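Local coordinates for protein dihydropyrimidinase (Dictyostelium discoideum, PDB 2FTW) that catalyses the reversible, zinc-dependent hydrolytic ring opening of dihydropyrimidines, the second step of reductive pyrimidine degradation, at residues Val17-Arg22 against Lys391-Val396; Met74-Val79 against Ala331-Met336; Ile177-Lys182 against Asp237-Pro242. All coordinates share one frame; numbering follows the deposited sequence. Where two conformers were deposited one is given.

Contact 1: Val17-Arg22 against Lys391-Val396; sequences VVNDDR and KGRIDV
Arg-393 sets out with CG anti to its backbone N (chi1 -171°) and runs extended to NE, while Asn-19 turns CG to the side of its own N (chi1 -89°); the side chains cross at about a right angle and their flat ends stack. The amide and guanidinium planes are 18° apart, and Asn-19 ND2 stands over the centre of the guanidinium. The same amide holds the next residue at both polar atoms: Ile-394 N donates to Asn-19 OD1 at 3.1 Å, in the carbonyl plane on a lone pair, and Asn-19 ND2 donates to Ile-394 O at 3.0 Å. Asparagine suits the place, offering one donor and one acceptor, and the two bonds fix the amide's rotation. At the edge of the guanidinium lie carboxylates, and NH1 also weakly bonds a water held by Asn-19 OD1 and Asp-20 N. Arg-393 grips Asp-21 end-on in a salt bridge, NH1 donating to OD1 at 3.3 Å and NH2 to OD2, each oxygen met from above the carboxylate plane, while Arg-393 NE bonds Asp-395 OD2 at 2.9 Å. Asp-20 is a distant member of this network, its main partner being Arg-383. Asp-21 OD2 also bonds Tyr-388 OH of the second subunit, whose own Arg-393 comes close; the surrounding carboxylates probably offset that repulsion. Alongside, Val-17 CG1 packs on Ile-394 CB at 4.0 Å. The polar cluster is a salt-bridge network at a subunit interface, where the turn between antiparallel strands 16-18 and 23-25 meets the loop from helix 370-384 to strand 402-406.

Contact 2: Met74-Val79 against Ala331-Met336; sequences MGTVSV and ADQKAM
Gln-333 and Thr-76 join two excursions of the (beta-alpha)8 barrel: the short helix 331-334, a few residues after the zinc ligand Asp-325, and the small antiparallel hairpin of strands 72-73 and 76-77, which follows the zinc ligands His-66 and His-68. The side-chain amide of Gln-333 does the work. Gln-333 NE2 donates to Thr-76 OG1 at 2.8 Å and to Val-77 O, also at 2.8 Å from NE2, and both acceptors lie near the amide plane, so this one nitrogen is gripped twice. Glutamine suits the span, since its chain, extended beyond CG, carries an amide from the helix across to the strand. Thr-76 answers with OG1 anti to its backbone N (chi1 -168°). On the other branch, Gln-333 OE1 lies only 3.1 Å from Val-79 CG2, a tight touch. Met-336, bent at chi3 (-87°), lays CE against Thr-76 CG2 at 3.9 Å.

In the next shell, Ser-78 OG bonds Thr-328 O, and Val-79 pairs with Thr-328 through the backbone, tying the strand's continuation to the chain just before the helix. Cys-330 N donates to Gln-333 OE1 and so helps fix which end of the amide faces the strand.

Contact 3: Ile177-Lys182 against Asp237-Pro242; sequences IFKRCK and DSVCTP
Lys-182 and Val-239 meet where helix 171-184 reaches the C-terminal end of helix 223-239, two outer helices of the (beta-alpha)8 barrel that precede strands 188-190 and 243-245. Lys-182 places CG anti to its backbone N (chi1 -177°) and stays extended to NZ, which lays its whole aliphatic length across the end of the second helix. Lys-182 CB passes Thr-241 OG1 at 3.4 Å, Lys-182 CD rests on Val-239 CG1 at 3.7 Å, and the ammonium arrives at the last helical carbonyl, Val-239 O. The modelled NZ-to-O distance is too short to be trusted in detail, and the side chain has two conformers, but a positive group would probably be favourable at the carbonyl end of a helix. Lysine suits the place: its methylenes pack on Val-239 and Thr-241, and its ammonium forms a salt bridge with Asp-478 of helix 474-481.

Val-239, a compact branched residue, points toward the first helix and touches both lysines of that face: its CG1 lies 3.9 Å from Lys-179 CG, the two side chains crossing at about a right angle. Lys-179 then bends at chi3 (82°), and its ammonium end leads away from the contact. Phe-178 contributes CB, 4.2 Å from Val-239 CG2, while its ring heads inward to Ala-188, Val-190 and Ile-235.

Cys-240 leaves the helix with positive phi (70°), turning the chain toward the strand and bringing Thr-241 against the first helix. There the threonine methyl CG2 sits 3.7 Å from Phe-178 O.

The three contacts lie well apart, with nearest atoms about 18 to 23 Å from one another, and no two share a helix or strand; along the chain contact 3 is nested within contact 2, and contact 2 within contact 1. Contact 3 is buried and mostly apolar, joining two barrel helices through aliphatic carbons, with one lysine charge. Contact 2 is a surface contact between barrel loops near the zinc site and relies on a single neutral amide. Contact 1, partly buried and on the opposite side of the chain's centre from contact 2, is the most highly charged; alone of the three it places a salt-bridge network against another subunit.

Contact 1: Val17-Arg22 against Lys391-Val396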
loop_
_atom_site.group_PDB
_atom_site.type_symbol
_atom_site.label_atom_id
_atom_site.label_comp_id
_atom_site.label_asym_id
_atom_site.label_seq_id
_atom_site.Cartn_x
_atom_site.Cartn_y
_atom_site.Cartn_z
ATOM N N VAL A 17 7.097 34.118 18.080
ATOM C CA VAL A 17 6.503 34.077 16.757
ATOM C C VAL A 17 6.578 32.627 16.232
ATOM O O VAL A 17 7.597 31.964 16.375
ATOM C CB VAL A 17 7.235 35.033 15.800
ATOM C CG1 VAL A 17 6.738 34.876 14.379
ATOM C CG2 VAL A 17 7.085 36.491 16.282
ATOM N N VAL A 18 5.488 32.151 15.649
ATOM C CA VAL A 18 5.441 30.816 15.057
ATOM C C VAL A 18 4.897 30.931 13.657
ATOM O O VAL A 18 3.729 31.261 13.450
ATOM C CB VAL A 18 4.537 29.806 15.804
ATOM C CG1 VAL A 18 4.665 28.405 15.148
ATOM C CG2 VAL A 18 4.873 29.733 17.242
ATOM N N ASN A 19 5.769 30.664 12.699
ATOM C CA ASN A 19 5.402 30.562 11.312
ATOM C C ASN A 19 5.480 29.089 10.952
ATOM O O ASN A 19 5.800 28.262 11.802
ATOM C CB ASN A 19 6.346 31.408 10.467
ATOM C CG ASN A 19 5.858 32.837 10.311
ATOM O OD1 ASN A 19 4.656 33.077 10.120
ATOM N ND2 ASN A 19 6.782 33.790 10.364
ATOM N N ASP A 20 5.172 28.732 9.716
ATOM C CA ASP A 20 5.198 27.318 9.377
ATOM C C ASP A 20 6.607 26.806 9.048
ATOM O O ASP A 20 6.780 25.595 8.815
ATOM C CB ASP A 20 4.193 27.002 8.269
ATOM C CG ASP A 20 4.658 27.440 6.903
ATOM O OD1 ASP A 20 5.169 28.570 6.757
ATOM O OD2 ASP A 20 4.530 26.632 5.963
ATOM N N ASP A 21 7.614 27.697 9.025
ATOM C CA ASP A 21 8.990 27.270 8.720
ATOM C C ASP A 21 9.887 27.173 9.940
ATOM O O ASP A 21 10.815 26.362 9.962
ATOM C CB ASP A 21 9.641 28.151 7.630
ATOM C CG ASP A 21 9.770 29.630 8.019
ATOM O OD1 ASP A 21 8.930 30.164 8.780
ATOM O OD2 ASP A 21 10.719 30.273 7.518
ATOM N N ARG A 22 9.609 27.999 10.946
ATOM C CA ARG A 22 10.361 28.000 12.191
ATOM C C ARG A 22 9.578 28.818 13.229
ATOM O O ARG A 22 8.673 29.571 12.873
ATOM C CB ARG A 22 11.724 28.660 11.983
ATOM C CG ARG A 22 11.579 30.168 11.736
ATOM C CD ARG A 22 12.807 30.818 11.192
ATOM N NE ARG A 22 13.722 31.190 12.251
ATOM C CZ ARG A 22 14.041 32.436 12.605
ATOM N NH1 ARG A 22 13.525 33.494 11.996
ATOM N NH2 ARG A 22 14.896 32.614 13.594
ATOM N N LYS A 391 -1.674 37.096 3.856
ATOM C CA LYS A 391 -2.282 36.276 4.921
ATOM C C LYS A 391 -1.394 35.058 5.206
ATOM O O LYS A 391 -0.568 34.659 4.368
ATOM C CB LYS A 391 -3.690 35.837 4.523
ATOM C CG LYS A 391 -4.685 37.006 4.220
ATOM C CD LYS A 391 -4.902 37.941 5.409
ATOM C CE LYS A 391 -5.984 38.994 5.099
ATOM N NZ LYS A 391 -5.876 40.231 5.944
ATOM N N GLY A 392 -1.532 34.496 6.403
ATOM C CA GLY A 392 -0.789 33.292 6.786
ATOM C C GLY A 392 0.707 33.436 7.032
ATOM O O GLY A 392 1.442 32.448 6.995
ATOM N N ARG A 393 1.177 34.648 7.306
ATOM C CA ARG A 393 2.577 34.828 7.682
ATOM C C ARG A 393 2.813 36.079 8.517
ATOM O O ARG A 393 2.285 37.142 8.222
ATOM C CB ARG A 393 3.478 34.862 6.442
ATOM C CG ARG A 393 4.958 34.834 6.804
ATOM C CD ARG A 393 5.819 34.349 5.681
ATOM N NE ARG A 393 7.214 34.145 6.085
ATOM C CZ ARG A 393 7.718 33.040 6.634
ATOM N NH1 ARG A 393 6.966 31.981 6.899
ATOM N NH2 ARG A 393 9.005 33.003 6.935
ATOM N N ILE A 394 3.609 35.919 9.569
ATOM C CA ILE A 394 4.128 37.030 10.337
ATOM C C ILE A 394 5.515 37.393 9.782
ATOM O O ILE A 394 6.532 36.762 10.113
ATOM C CB ILE A 394 4.187 36.719 11.876
ATOM C CG1 ILE A 394 2.817 36.227 12.372
ATOM C CG2 ILE A 394 4.614 37.974 12.655
ATOM C CD1 ILE A 394 2.737 35.963 13.857
ATOM N N ASP A 395 5.522 38.406 8.922
ATOM C CA ASP A 395 6.734 38.951 8.314
ATOM C C ASP A 395 6.458 40.413 8.103
ATOM O O ASP A 395 5.291 40.826 8.057
ATOM C CB ASP A 395 7.017 38.301 6.945
ATOM C CG ASP A 395 8.157 37.287 6.979
ATOM O OD1 ASP A 395 8.721 37.023 8.070
ATOM O OD2 ASP A 395 8.501 36.753 5.898
ATOM N N VAL A 396 7.516 41.203 7.956
ATOM C CA VAL A 396 7.358 42.621 7.626
ATOM C C VAL A 396 6.608 42.726 6.299
ATOM O O VAL A 396 6.863 41.957 5.363
ATOM C CB VAL A 396 8.726 43.339 7.559
ATOM C CG1 VAL A 396 8.594 44.732 6.959
ATOM C CG2 VAL A 396 9.349 43.415 8.965
HETATM O O HOH W 1 4.164 31.078 8.119
#

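Contact 2: Met74-Val79 against Ala331-Met336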
loop_
_atom_site.group_PDB
_atom_site.type_symbol
_atom_site.label_atom_id
_atom_site.label_comp_id
_atom_site.label_asym_id
_atom_site.label_seq_id
_atom_site.Cartn_x
_atom_site.Cartn_y
_atom_site.Cartn_z
ATOM N N MET A 74 -33.963 25.820 1.400
ATOM C CA MET A 74 -35.377 25.440 1.496
ATOM C C MET A 74 -36.211 26.551 2.147
ATOM O O MET A 74 -37.007 26.298 3.055
ATOM C CB MET A 74 -35.519 24.106 2.285
ATOM N N GLY A 75 -35.994 27.787 1.700
ATOM C CA GLY A 75 -36.676 28.956 2.269
ATOM C C GLY A 75 -36.095 29.513 3.569
ATOM O O GLY A 75 -36.246 30.703 3.848
ATOM N N THR A 76 -35.464 28.666 4.380
ATOM C CA THR A 76 -34.808 29.119 5.611
ATOM C C THR A 76 -33.331 29.418 5.367
ATOM O O THR A 76 -32.825 29.256 4.253
ATOM C CB THR A 76 -34.978 28.109 6.799
ATOM O OG1 THR A 76 -34.573 28.733 8.033
ATOM C CG2 THR A 76 -34.181 26.820 6.583
ATOM N N VAL A 77 -32.660 29.874 6.418
ATOM C CA VAL A 77 -31.285 30.303 6.317
ATOM C C VAL A 77 -30.487 29.756 7.491
ATOM O O VAL A 77 -31.017 29.560 8.594
ATOM C CB VAL A 77 -31.190 31.854 6.251
ATOM C CG1 VAL A 77 -31.137 32.484 7.644
ATOM C CG2 VAL A 77 -29.992 32.282 5.474
ATOM N N SER A 78 -29.211 29.505 7.230
ATOM C CA SER A 78 -28.254 29.154 8.275
ATOM C C SER A 78 -28.237 30.209 9.371
ATOM O O SER A 78 -28.262 31.397 9.094
ATOM C CB SER A 78 -26.858 29.014 7.686
ATOM O OG SER A 78 -25.984 28.525 8.671
ATOM N N VAL A 79 -28.185 29.763 10.620
ATOM C CA VAL A 79 -28.370 30.666 11.755
ATOM C C VAL A 79 -27.143 31.563 11.974
ATOM O O VAL A 79 -27.291 32.738 12.336
ATOM C CB VAL A 79 -28.682 29.896 13.055
ATOM C CG1 VAL A 79 -28.908 30.863 14.198
ATOM C CG2 VAL A 79 -29.904 29.031 12.887
ATOM N N ALA A 331 -32.436 23.685 16.468
ATOM C CA ALA A 331 -33.280 22.526 16.724
ATOM C C ALA A 331 -34.530 22.547 15.860
ATOM O O ALA A 331 -34.863 21.543 15.211
ATOM C CB ALA A 331 -33.663 22.461 18.203
ATOM N N ASP A 332 -35.220 23.686 15.836
ATOM C CA ASP A 332 -36.467 23.795 15.062
ATOM C C ASP A 332 -36.248 23.522 13.572
ATOM O O ASP A 332 -37.042 22.828 12.942
ATOM C CB ASP A 332 -37.127 25.156 15.271
ATOM N N GLN A 333 -35.170 24.061 13.011
ATOM C CA GLN A 333 -34.834 23.792 11.617
ATOM C C GLN A 333 -34.488 22.324 11.408
ATOM O O GLN A 333 -35.022 21.680 10.504
ATOM C CB GLN A 333 -33.658 24.657 11.182
ATOM C CG GLN A 333 -33.996 26.126 11.044
ATOM C CD GLN A 333 -32.763 26.989 10.942
ATOM O OE1 GLN A 333 -31.830 26.839 11.720
ATOM N NE2 GLN A 333 -32.748 27.894 9.975
ATOM N N LYS A 334 -33.592 21.795 12.239
ATOM C CA LYS A 334 -33.261 20.369 12.175
ATOM C C LYS A 334 -34.516 19.484 12.184
ATOM O O LYS A 334 -34.590 18.523 11.420
ATOM C CB LYS A 334 -32.307 19.965 13.307
ATOM C CG LYS A 334 -30.897 20.531 13.169
ATOM C CD LYS A 334 -30.071 19.813 12.084
ATOM C CE LYS A 334 -28.646 20.354 12.020
ATOM N NZ LYS A 334 -27.800 19.621 11.030
ATOM N N ALA A 335 -35.501 19.837 13.015
ATOM C CA ALA A 335 -36.759 19.061 13.171
ATOM C C ALA A 335 -37.649 18.953 11.918
ATOM O O ALA A 335 -38.568 18.128 11.888
ATOM C CB ALA A 335 -37.576 19.621 14.320
ATOM N N MET A 336 -37.380 19.767 10.898
ATOM C CA MET A 336 -37.959 19.566 9.558
ATOM C C MET A 336 -37.854 18.118 9.046
ATOM O O MET A 336 -38.691 17.680 8.259
ATOM C CB MET A 336 -37.276 20.473 8.518
ATOM C CG MET A 336 -37.642 21.950 8.545
ATOM S SD MET A 336 -36.792 22.850 7.191
ATOM C CE MET A 336 -35.228 23.291 7.932
#

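Contact 3: Ile177-Lys182 against Asp237-Pro242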
loop_
_atom_site.group_PDB
_atom_site.type_symbol
_atom_site.label_atom_id
_atom_site.label_comp_id
_atom_site.label_asym_id
_atom_site.label_seq_id
_atom_site.Cartn_x
_atom_site.Cartn_y
_atom_site.Cartn_z
ATOM N N ILE A 177 -15.596 21.613 -17.228
ATOM C CA ILE A 177 -15.462 22.585 -16.133
ATOM C C ILE A 177 -13.999 22.720 -15.678
ATOM O O ILE A 177 -13.509 23.834 -15.427
ATOM C CB ILE A 177 -16.376 22.181 -14.934
ATOM C CG1 ILE A 177 -17.855 22.339 -15.335
ATOM C CG2 ILE A 177 -16.074 23.021 -13.711
ATOM C CD1 ILE A 177 -18.858 21.663 -14.373
ATOM N N PHE A 178 -13.309 21.589 -15.591
ATOM C CA PHE A 178 -11.903 21.553 -15.213
ATOM C C PHE A 178 -11.001 22.163 -16.296
ATOM O O PHE A 178 -9.999 22.799 -15.985
ATOM C CB PHE A 178 -11.439 20.108 -14.946
ATOM C CG PHE A 178 -11.950 19.491 -13.654
ATOM C CD1 PHE A 178 -12.689 20.215 -12.715
ATOM C CD2 PHE A 178 -11.632 18.158 -13.361
ATOM C CE1 PHE A 178 -13.137 19.593 -11.525
ATOM C CE2 PHE A 178 -12.066 17.543 -12.201
ATOM C CZ PHE A 178 -12.812 18.265 -11.269
ATOM N N LYS A 179 -11.332 21.942 -17.566
ATOM C CA LYS A 179 -10.583 22.575 -18.669
ATOM C C LYS A 179 -10.729 24.081 -18.613
ATOM O O LYS A 179 -9.805 24.803 -18.916
ATOM C CB LYS A 179 -11.076 22.103 -20.025
ATOM C CG LYS A 179 -10.698 20.704 -20.364
ATOM C CD LYS A 179 -11.438 20.253 -21.600
ATOM C CE LYS A 179 -10.765 20.726 -22.873
ATOM N NZ LYS A 179 -11.619 20.346 -24.036
ATOM N N ARG A 180 -11.908 24.544 -18.221
ATOM C CA ARG A 180 -12.195 25.973 -18.129
ATOM C C ARG A 180 -11.446 26.561 -16.949
ATOM O O ARG A 180 -10.833 27.629 -17.046
ATOM C CB ARG A 180 -13.706 26.197 -18.002
ATOM C CG ARG A 180 -14.152 27.651 -18.045
ATOM C CD ARG A 180 -13.608 28.387 -19.271
ATOM N NE ARG A 180 -14.209 29.712 -19.365
ATOM C CZ ARG A 180 -13.786 30.686 -20.163
ATOM N NH1 ARG A 180 -12.734 30.503 -20.955
ATOM N NH2 ARG A 180 -14.410 31.858 -20.158
ATOM N N CYS A 181 -11.463 25.843 -15.838
ATOM C CA CYS A 181 -10.637 26.214 -14.692
ATOM C C CYS A 181 -9.164 26.334 -15.075
ATOM O O CYS A 181 -8.492 27.317 -14.708
ATOM C CB CYS A 181 -10.804 25.207 -13.562
ATOM S SG CYS A 181 -12.310 25.476 -12.588
ATOM N N LYS A 182 -8.667 25.329 -15.796
ATOM C CA LYS A 182 -7.278 25.317 -16.243
ATOM C C LYS A 182 -6.964 26.591 -17.032
ATOM O O LYS A 182 -5.983 27.265 -16.768
ATOM C CB LYS A 182 -7.006 24.067 -17.097
ATOM C CG LYS A 182 -5.571 23.905 -17.563
ATOM C CD LYS A 182 -5.356 22.544 -18.214
ATOM C CE LYS A 182 -3.933 22.384 -18.738
ATOM N NZ LYS A 182 -3.724 21.058 -19.392
ATOM N N ASP A 237 -6.374 14.953 -13.405
ATOM C CA ASP A 237 -5.028 14.622 -13.859
ATOM C C ASP A 237 -4.942 14.530 -15.399
ATOM O O ASP A 237 -3.913 14.894 -15.986
ATOM C CB ASP A 237 -4.516 13.342 -13.191
ATOM C CG ASP A 237 -3.048 13.080 -13.483
ATOM O OD1 ASP A 237 -2.217 14.021 -13.354
ATOM O OD2 ASP A 237 -2.723 11.934 -13.857
ATOM N N SER A 238 -6.014 14.068 -16.047
ATOM C CA SER A 238 -6.043 13.988 -17.513
ATOM C C SER A 238 -6.020 15.373 -18.160
ATOM O O SER A 238 -5.279 15.611 -19.108
ATOM C CB SER A 238 -7.267 13.204 -17.979
ATOM O OG SER A 238 -7.231 11.897 -17.432
ATOM N N VAL A 239 -6.826 16.278 -17.627
ATOM C CA VAL A 239 -6.840 17.688 -18.046
ATOM C C VAL A 239 -5.508 18.378 -17.711
ATOM O O VAL A 239 -5.084 19.301 -18.416
ATOM C CB VAL A 239 -8.012 18.426 -17.366
ATOM C CG1 VAL A 239 -7.970 19.928 -17.637
ATOM C CG2 VAL A 239 -9.342 17.839 -17.835
ATOM N N CYS A 240 -4.853 17.908 -16.642
ATOM C CA CYS A 240 -3.603 18.477 -16.117
ATOM C C CYS A 240 -3.815 19.856 -15.483
ATOM O O CYS A 240 -3.289 20.864 -15.944
ATOM C CB CYS A 240 -2.499 18.515 -17.185
ATOM S SG CYS A 240 -0.833 18.550 -16.465
ATOM N N THR A 241 -4.571 19.879 -14.392
ATOM C CA THR A 241 -4.914 21.122 -13.704
ATOM C C THR A 241 -5.114 20.796 -12.216
ATOM O O THR A 241 -5.509 19.673 -11.881
ATOM C CB THR A 241 -6.206 21.795 -14.327
ATOM O OG1 THR A 241 -6.355 23.161 -13.875
ATOM C CG2 THR A 241 -7.477 21.008 -13.993
ATOM N N PRO A 242 -4.836 21.756 -11.320
ATOM C CA PRO A 242 -5.005 21.477 -9.878
ATOM C C PRO A 242 -6.447 21.224 -9.431
ATOM O O PRO A 242 -7.337 21.982 -9.795
ATOM C CB PRO A 242 -4.431 22.727 -9.198
ATOM C CG PRO A 242 -4.410 23.774 -10.248
ATOM C CD PRO A 242 -4.304 23.106 -11.566
#